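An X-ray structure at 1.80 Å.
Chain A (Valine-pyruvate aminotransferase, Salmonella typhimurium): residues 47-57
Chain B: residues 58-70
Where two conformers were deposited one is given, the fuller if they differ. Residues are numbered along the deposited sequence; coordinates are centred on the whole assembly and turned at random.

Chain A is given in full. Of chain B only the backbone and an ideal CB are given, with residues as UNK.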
# COMPACT_ATOMS: atom_id res chain seq x y z
N MSE A 47 -14.11 -21.23 8.10
CA MSE A 47 -12.92 -20.50 7.62
C MSE A 47 -12.14 -19.92 8.78
O MSE A 47 -10.90 -19.96 8.77
CB MSE A 47 -13.30 -19.42 6.60
CG MSE A 47 -13.88 -19.97 5.31
SE MSE A 47 -12.71 -21.19 4.34
CE MSE A 47 -11.24 -19.96 4.01
N GLN A 48 -12.82 -19.39 9.78
CA GLN A 48 -12.11 -18.85 10.95
C GLN A 48 -11.34 -19.96 11.65
O GLN A 48 -10.17 -19.77 12.04
CB GLN A 48 -13.08 -18.17 11.90
CG GLN A 48 -13.81 -16.94 11.30
CD GLN A 48 -12.91 -15.74 10.97
OE1 GLN A 48 -13.33 -14.82 10.26
NE2 GLN A 48 -11.69 -15.74 11.50
N ASP A 49 -11.95 -21.14 11.75
CA ASP A 49 -11.26 -22.29 12.34
C ASP A 49 -10.05 -22.69 11.50
O ASP A 49 -8.97 -22.95 12.04
CB ASP A 49 -12.21 -23.50 12.45
CG ASP A 49 -13.34 -23.31 13.45
OD1 ASP A 49 -13.29 -22.37 14.29
OD2 ASP A 49 -14.30 -24.12 13.40
N TYR A 50 -10.23 -22.73 10.18
CA TYR A 50 -9.14 -23.05 9.27
C TYR A 50 -7.98 -22.07 9.44
O TYR A 50 -6.85 -22.48 9.61
CB TYR A 50 -9.60 -23.02 7.81
CG TYR A 50 -8.46 -23.28 6.88
CD1 TYR A 50 -8.08 -24.59 6.55
CD2 TYR A 50 -7.72 -22.23 6.34
CE1 TYR A 50 -7.01 -24.83 5.71
CE2 TYR A 50 -6.64 -22.46 5.52
CZ TYR A 50 -6.29 -23.75 5.20
OH TYR A 50 -5.22 -23.96 4.37
N PHE A 51 -8.26 -20.77 9.40
CA PHE A 51 -7.18 -19.77 9.55
C PHE A 51 -6.50 -19.84 10.92
O PHE A 51 -5.28 -19.63 11.02
CB PHE A 51 -7.69 -18.36 9.30
CG PHE A 51 -8.15 -18.11 7.86
CD1 PHE A 51 -7.36 -18.45 6.77
CD2 PHE A 51 -9.33 -17.45 7.62
CE1 PHE A 51 -7.78 -18.20 5.47
CE2 PHE A 51 -9.76 -17.21 6.29
CZ PHE A 51 -8.98 -17.60 5.23
N GLN A 52 -7.27 -20.10 11.97
CA GLN A 52 -6.68 -20.22 13.30
C GLN A 52 -5.69 -21.38 13.35
O GLN A 52 -4.58 -21.26 13.92
CB GLN A 52 -7.76 -20.36 14.37
CG GLN A 52 -7.23 -20.56 15.78
CD GLN A 52 -6.37 -19.40 16.28
OE1 GLN A 52 -6.62 -18.24 15.94
NE2 GLN A 52 -5.42 -19.71 17.13
N THR A 53 -6.05 -22.51 12.76
CA THR A 53 -5.16 -23.66 12.74
C THR A 53 -3.94 -23.39 11.85
O THR A 53 -2.83 -23.73 12.20
CB THR A 53 -5.91 -24.92 12.25
OG1 THR A 53 -7.02 -25.15 13.11
CG2 THR A 53 -4.99 -26.15 12.24
N LEU A 54 -4.17 -22.77 10.70
CA LEU A 54 -3.08 -22.46 9.80
C LEU A 54 -2.07 -21.52 10.48
O LEU A 54 -0.86 -21.73 10.41
CB LEU A 54 -3.61 -21.81 8.54
CG LEU A 54 -2.58 -21.46 7.48
CD1 LEU A 54 -1.86 -22.74 6.96
CD2 LEU A 54 -3.26 -20.70 6.35
N LEU A 55 -2.59 -20.48 11.11
CA LEU A 55 -1.71 -19.52 11.79
C LEU A 55 -0.95 -20.18 12.92
O LEU A 55 0.24 -19.91 13.13
CB LEU A 55 -2.55 -18.34 12.30
CG LEU A 55 -3.03 -17.39 11.20
CD1 LEU A 55 -4.12 -16.46 11.73
CD2 LEU A 55 -1.85 -16.57 10.58
N THR A 56 -1.62 -21.07 13.65
CA THR A 56 -0.96 -21.80 14.72
C THR A 56 0.21 -22.60 14.16
O THR A 56 1.32 -22.56 14.71
CB THR A 56 -1.96 -22.69 15.49
OG1 THR A 56 -2.92 -21.85 16.15
CG2 THR A 56 -1.23 -23.57 16.52
N ASP A 57 -0.01 -23.30 13.05
CA ASP A 57 1.07 -24.09 12.44
C ASP A 57 2.22 -23.22 11.94
O ASP A 57 3.39 -23.56 12.12
CB ASP A 57 0.56 -24.89 11.24
CG ASP A 57 -0.44 -25.97 11.62
OD1 ASP A 57 -0.53 -26.37 12.80
OD2 ASP A 57 -1.15 -26.43 10.71
N UNK B 58 0.13 -14.09 20.53
CA UNK B 58 -0.95 -13.48 19.75
C UNK B 58 -1.77 -14.50 18.97
O UNK B 58 -2.98 -14.34 18.87
CB UNK B 58 -0.37 -12.45 18.78
N UNK B 59 -1.13 -15.52 18.42
CA UNK B 59 -1.87 -16.55 17.72
C UNK B 59 -2.72 -17.34 18.72
O UNK B 59 -3.90 -17.58 18.48
CB UNK B 59 -0.92 -17.48 16.96
N UNK B 60 -2.12 -17.68 19.86
CA UNK B 60 -2.84 -18.45 20.90
C UNK B 60 -4.01 -17.68 21.51
O UNK B 60 -5.02 -18.28 21.85
CB UNK B 60 -1.87 -18.85 22.01
N UNK B 61 -3.91 -16.36 21.61
CA UNK B 61 -5.00 -15.56 22.19
C UNK B 61 -6.09 -15.18 21.20
O UNK B 61 -7.10 -14.60 21.61
CB UNK B 61 -4.43 -14.28 22.80
N UNK B 62 -5.91 -15.50 19.92
CA UNK B 62 -6.90 -15.13 18.89
C UNK B 62 -6.59 -13.78 18.25
O UNK B 62 -7.24 -13.38 17.28
CB UNK B 62 -8.30 -15.09 19.50
N UNK B 63 -5.60 -13.06 18.77
CA UNK B 63 -5.29 -11.72 18.26
C UNK B 63 -4.71 -11.69 16.85
O UNK B 63 -5.00 -10.74 16.10
CB UNK B 63 -4.30 -11.04 19.21
N UNK B 64 -3.94 -12.71 16.46
CA UNK B 64 -3.38 -12.76 15.12
C UNK B 64 -4.51 -12.95 14.12
O UNK B 64 -4.58 -12.26 13.10
CB UNK B 64 -2.35 -13.88 15.00
N UNK B 65 -5.40 -13.90 14.42
CA UNK B 65 -6.54 -14.15 13.55
C UNK B 65 -7.42 -12.91 13.47
O UNK B 65 -7.90 -12.57 12.39
CB UNK B 65 -7.35 -15.35 14.05
N UNK B 66 -7.63 -12.21 14.59
CA UNK B 66 -8.46 -11.00 14.58
C UNK B 66 -7.86 -9.93 13.64
O UNK B 66 -8.58 -9.25 12.92
CB UNK B 66 -8.60 -10.44 16.00
N UNK B 67 -6.55 -9.83 13.67
CA UNK B 67 -5.81 -8.86 12.86
C UNK B 67 -5.96 -9.13 11.35
O UNK B 67 -6.07 -8.21 10.55
CB UNK B 67 -4.33 -8.88 13.25
N UNK B 68 -5.97 -10.40 10.97
CA UNK B 68 -6.04 -10.76 9.56
C UNK B 68 -7.44 -10.92 9.03
O UNK B 68 -7.71 -10.63 7.86
CB UNK B 68 -5.27 -12.06 9.32
N UNK B 69 -8.35 -11.39 9.89
CA UNK B 69 -9.71 -11.68 9.48
C UNK B 69 -10.72 -10.54 9.61
O UNK B 69 -11.87 -10.72 9.22
CB UNK B 69 -10.21 -12.87 10.30
N UNK B 70 -10.27 -9.40 10.14
CA UNK B 70 -11.11 -8.20 10.27
C UNK B 70 -10.47 -7.02 9.56
O UNK B 70 -9.26 -6.82 9.65
CB UNK B 70 -11.35 -7.86 11.74

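Chain A offers one continuous helix, and the face it turns toward chain B carries Gln48(A), Phe51(A), Gln52(A), Leu55(A) and Thr56(A), residues that recur every three or four positions (48, 51/52, 55/56), as one face of a helix does. The second helix of chain B, which starts at 63, crosses it, the N-to-C directions 121° apart and the axes 9.7 Å apart at closest approach.

At position 58 nothing of chain A lies within 5.5 Å of the ideal CB, so chain A sets no preference; the residue is Met58(B), a selenomethionine.

Position 59 is different. Its CA-to-CB bond points toward chain A, and the ideal CB lies 4.7 Å from O of Leu55(A). The space suits a medium apolar side chain: valine, isoleucine, leucine or perhaps threonine. It is Val59(B), with chi1 t. Its CG1 packs 4.1 Å from CB of Leu55(A) and 3.4 Å from OG1 of Thr56(A), whose hydroxyl is already donated to O of Gln52(A) (2.8 Å) within its own helix. The backbone contributes as well: NE2 of Gln52(A) donates a nearly straight hydrogen bond to O of Val59(B), 2.9 Å away.

Positions 60 and 61 direct CA-to-CB away from chain A, where polar residues are readily accommodated; they are Glu60(B) and Ser61(B).

Position 62 has a phi of 91°. A CB here would be jammed against the carbonyl O of the preceding residue, which by itself calls for glycine, and Gly62(B) is found. It breaks the first helix and occupies the N-cap position of the next, its O accepting from N of position 66 at 3.0 Å.

Position 63 points away and admits a long polar chain, here Lys63(B). Position 64 points toward chain A, its ideal CB 4.5 Å from CD1 of Leu55(A); a small apolar residue fits, and Ala64(B) forms part of the hole around that leucine.

At position 65 the ideal CB is already 3.5 Å from OE1 of Gln52(A) and 4.1 Å from CD1 of Leu55(A). With chain A so near, a small residue such as alanine or serine is most easily placed. CA of Ala65(B) lies 6.1 Å from CA of Gln52(A), and the methyl fills the short gap. A water joins the two chains here, donating to OE1 of Gln52(A) (2.7 Å) and O of Val59(B) (2.8 Å) and accepting from N of Ala65(B) (3.0 Å).

Position 66 points away and 67 is out of reach, so chain A leaves both open to many kinds; they are Asp66(B) and Ala67(B). Position 68 points toward Leu55(A), with its ideal CB 5.1 Å from CD1, leaving room for leucine, isoleucine or methionine. Leu68(B) places CD1 3.6 Å from CD2 of Leu55(A), completing the hole with Val59(B), Ala64(B) and Ala65(B).

Position 69 points toward chain A, its ideal CB 3.4 Å from NE2 of Gln48(A), with the Phe51(A) ring beyond. A compact side chain suits: alanine, serine or cysteine. Cys69(B) sets SG 3.3 Å from NE2 of Gln48(A) and 3.8 Å from CD2 of Phe51(A), approaching the ring obliquely.

Position 70 points sideways, free of chain A, so polar or other residues would suit; it is Asn70(B).

Chain B 58-70: MVESGKAADALCN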
# COMPACT_ATOMS: atom_id res chain seq x y z
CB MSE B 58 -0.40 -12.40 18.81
CG MSE B 58 0.13 -11.19 19.56
SE MSE B 58 0.89 -9.88 18.36
CE MSE B 58 -0.81 -9.29 17.41
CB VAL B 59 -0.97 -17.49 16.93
CG1 VAL B 59 -1.80 -18.62 16.34
CG2 VAL B 59 -0.27 -16.72 15.81
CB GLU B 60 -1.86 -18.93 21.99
CG GLU B 60 -0.88 -20.00 21.47
CD GLU B 60 0.21 -20.46 22.47
OE1 GLU B 60 0.38 -19.84 23.56
OE2 GLU B 60 0.91 -21.45 22.14
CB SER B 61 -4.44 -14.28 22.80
OG SER B 61 -3.93 -13.42 21.80
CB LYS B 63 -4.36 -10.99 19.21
CG LYS B 63 -5.01 -10.65 20.57
CD LYS B 63 -3.95 -10.09 21.50
CE LYS B 63 -4.47 -9.84 22.91
NZ LYS B 63 -3.35 -9.53 23.87
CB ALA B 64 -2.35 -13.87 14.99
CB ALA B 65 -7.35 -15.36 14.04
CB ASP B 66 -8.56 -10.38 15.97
CG ASP B 66 -9.47 -11.14 16.92
OD1 ASP B 66 -10.24 -12.02 16.49
OD2 ASP B 66 -9.41 -10.81 18.13
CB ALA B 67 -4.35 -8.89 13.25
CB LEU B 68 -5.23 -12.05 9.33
CG LEU B 68 -3.72 -11.93 9.58
CD1 LEU B 68 -3.08 -13.28 9.83
CD2 LEU B 68 -3.05 -11.21 8.42
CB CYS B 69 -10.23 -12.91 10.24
SG CYS B 69 -9.18 -14.37 9.88
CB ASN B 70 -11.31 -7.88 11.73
CG ASN B 70 -12.15 -8.91 12.41
OD1 ASN B 70 -11.69 -9.66 13.27
ND2 ASN B 70 -13.41 -8.99 12.00
O HOH W 1 -5.02 -16.16 16.36
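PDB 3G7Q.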